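Local coordinates for putative nitrite reductase NADPH (Small subunit) oxidoreductase protein (Vibrio parahaemolyticus RIMD 2210633, PDB 3C0D), which probably serves as the small subunit of an NAD(P)H-dependent nitrite reductase, built on a Rieske-like fold, at residues A[33-38]-A[58-63]. Numbering follows the deposited sequence.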
loop_
_atom_site.group_PDB
_atom_site.type_symbol
_atom_site.label_atom_id
_atom_site.label_comp_id
_atom_site.label_asym_id
_atom_site.label_seq_id
_atom_site.Cartn_x
_atom_site.Cartn_y
_atom_site.Cartn_z
ATOM N N PHE A 33 -0.139 1.921 -3.957
ATOM C CA PHE A 33 -1.066 1.334 -4.908
ATOM C C PHE A 33 -2.111 2.370 -5.287
ATOM O O PHE A 33 -2.976 2.720 -4.478
ATOM C CB PHE A 33 -1.761 0.118 -4.293
ATOM C CG PHE A 33 -0.916 -1.119 -4.261
ATOM C CD1 PHE A 33 -0.719 -1.875 -5.419
ATOM C CD2 PHE A 33 -0.379 -1.582 -3.053
ATOM C CE1 PHE A 33 0.002 -3.093 -5.381
ATOM C CE2 PHE A 33 0.346 -2.799 -2.994
ATOM C CZ PHE A 33 0.529 -3.549 -4.162
ATOM N N TYR A 34 -2.033 2.853 -6.522
ATOM C CA TYR A 34 -2.979 3.852 -7.007
ATOM C C TYR A 34 -4.237 3.203 -7.590
ATOM O O TYR A 34 -4.163 2.495 -8.589
ATOM C CB TYR A 34 -2.293 4.732 -8.060
ATOM C CG TYR A 34 -3.225 5.599 -8.869
ATOM C CD1 TYR A 34 -4.217 6.358 -8.251
ATOM C CD2 TYR A 34 -3.083 5.699 -10.251
ATOM C CE1 TYR A 34 -5.054 7.209 -8.995
ATOM C CE2 TYR A 34 -3.908 6.554 -11.006
ATOM C CZ TYR A 34 -4.889 7.309 -10.368
ATOM O OH TYR A 34 -5.665 8.198 -11.086
ATOM N N ILE A 35 -5.380 3.440 -6.953
ATOM C CA ILE A 35 -6.655 2.898 -7.426
ATOM C C ILE A 35 -7.466 4.073 -7.961
ATOM O O ILE A 35 -7.963 4.884 -7.179
ATOM C CB ILE A 35 -7.478 2.250 -6.282
ATOM C CG1 ILE A 35 -6.600 1.307 -5.456
ATOM C CG2 ILE A 35 -8.633 1.476 -6.861
ATOM C CD1 ILE A 35 -6.019 0.149 -6.262
ATOM N N PRO A 36 -7.622 4.177 -9.299
ATOM C CA PRO A 36 -8.380 5.273 -9.929
ATOM C C PRO A 36 -9.639 5.737 -9.184
ATOM O O PRO A 36 -9.766 6.920 -8.847
ATOM C CB PRO A 36 -8.703 4.717 -11.309
ATOM C CG PRO A 36 -7.493 3.892 -11.613
ATOM C CD PRO A 36 -7.237 3.167 -10.305
ATOM N N ASP A 37 -10.552 4.816 -8.906
ATOM C CA ASP A 37 -11.788 5.186 -8.217
ATOM C C ASP A 37 -11.605 5.581 -6.735
ATOM O O ASP A 37 -12.378 6.382 -6.203
ATOM C CB ASP A 37 -12.814 4.038 -8.306
ATOM C CG ASP A 37 -12.570 3.104 -9.496
ATOM O OD1 ASP A 37 -11.530 2.391 -9.500
ATOM O OD2 ASP A 37 -13.415 3.081 -10.423
ATOM N N SER A 38 -10.572 5.034 -6.090
ATOM C CA SER A 38 -10.311 5.255 -4.664
ATOM C C SER A 38 -9.229 6.240 -4.224
ATOM O O SER A 38 -9.351 6.867 -3.181
ATOM C CB SER A 38 -10.000 3.914 -3.996
ATOM O OG SER A 38 -11.080 3.014 -4.096
ATOM N N GLY A 58 2.587 -7.776 -5.915
ATOM C CA GLY A 58 1.373 -8.581 -5.820
ATOM C C GLY A 58 0.208 -8.120 -6.688
ATOM O O GLY A 58 0.005 -6.920 -6.892
ATOM N N ILE A 59 -0.568 -9.075 -7.193
ATOM C CA ILE A 59 -1.714 -8.769 -8.039
ATOM C C ILE A 59 -2.876 -8.175 -7.247
ATOM O O ILE A 59 -3.315 -8.751 -6.246
ATOM C CB ILE A 59 -2.204 -10.037 -8.775
ATOM C CG1 ILE A 59 -1.164 -10.452 -9.816
ATOM C CG2 ILE A 59 -3.570 -9.789 -9.423
ATOM C CD1 ILE A 59 -1.535 -11.698 -10.580
ATOM N N VAL A 60 -3.359 -7.016 -7.702
ATOM C CA VAL A 60 -4.481 -6.335 -7.066
ATOM C C VAL A 60 -5.792 -6.877 -7.640
ATOM O O VAL A 60 -5.881 -7.180 -8.829
ATOM C CB VAL A 60 -4.433 -4.829 -7.335
ATOM C CG1 VAL A 60 -5.553 -4.134 -6.589
ATOM C CG2 VAL A 60 -3.085 -4.277 -6.941
ATOM N N GLY A 61 -6.810 -6.999 -6.798
ATOM C CA GLY A 61 -8.093 -7.502 -7.262
ATOM C C GLY A 61 -9.159 -7.223 -6.229
ATOM O O GLY A 61 -8.834 -6.827 -5.116
ATOM N N ASP A 62 -10.428 -7.418 -6.576
ATOM C CA ASP A 62 -11.507 -7.175 -5.614
ATOM C C ASP A 62 -12.004 -8.450 -4.945
ATOM O O ASP A 62 -12.122 -9.498 -5.569
ATOM C CB ASP A 62 -12.694 -6.443 -6.269
ATOM C CG ASP A 62 -12.747 -6.625 -7.779
ATOM O OD1 ASP A 62 -12.174 -7.619 -8.290
ATOM O OD2 ASP A 62 -13.377 -5.775 -8.456
ATOM N N ILE A 63 -12.270 -8.359 -3.655
ATOM C CA ILE A 63 -12.768 -9.503 -2.925
ATOM C C ILE A 63 -13.922 -8.949 -2.124
ATOM O O ILE A 63 -13.737 -8.071 -1.276
ATOM C CB ILE A 63 -11.690 -10.093 -2.008
ATOM C CG1 ILE A 63 -10.550 -10.639 -2.860
ATOM C CG2 ILE A 63 -12.268 -11.215 -1.163
ATOM C CD1 ILE A 63 -9.398 -11.139 -2.033
#
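In this Rieske-like domain, Phe-33 and Ile-35 of strand 28-35 meet Val-60 of strand 59-62, where a strand of the larger antiparallel sheet meets an outermost strand of the three-stranded sheet. Their closest CA atoms, those of Phe-33 and Val-60, stand 8.7 Å apart, and side chains span the gap. The main touch is a methyl on a ring. CG2 of Val-60 lies 3.7 Å from CE1 of Phe-33 and about as far from CD1, so it meets the CD1-CE1 bond obliquely. CG of Phe-33 is anti to the carbonyl carbon (chi1 -78°), and with CB pointing toward 58-63 the atoms CD1 and CE1 come nearest Val-60. CE1 also comes within 4.1 Å of O of Gly-58, a loose contact with the backbone. The second methyl of Val-60 serves Ile-35. With CG1 anti to the backbone N (chi1 -176°), it reaches to 4.3 Å from CD1 of Ile-35. The end of Ile-35 comes nearer Val-60 than its CB direction would suggest. Val-69 and Leu-80 also touch Phe-33, and Val-43 packs on it from strand 39-47. Strand 59-62 takes its backbone pairing from strand 67-70, through Ile-59 with Ala-70 and Gly-61 with Cys-68. The contact buries 135 Å² and pairs methyl groups with a buried ring, so this link between the sheets rests on van der Waals packing and not on directional bonds.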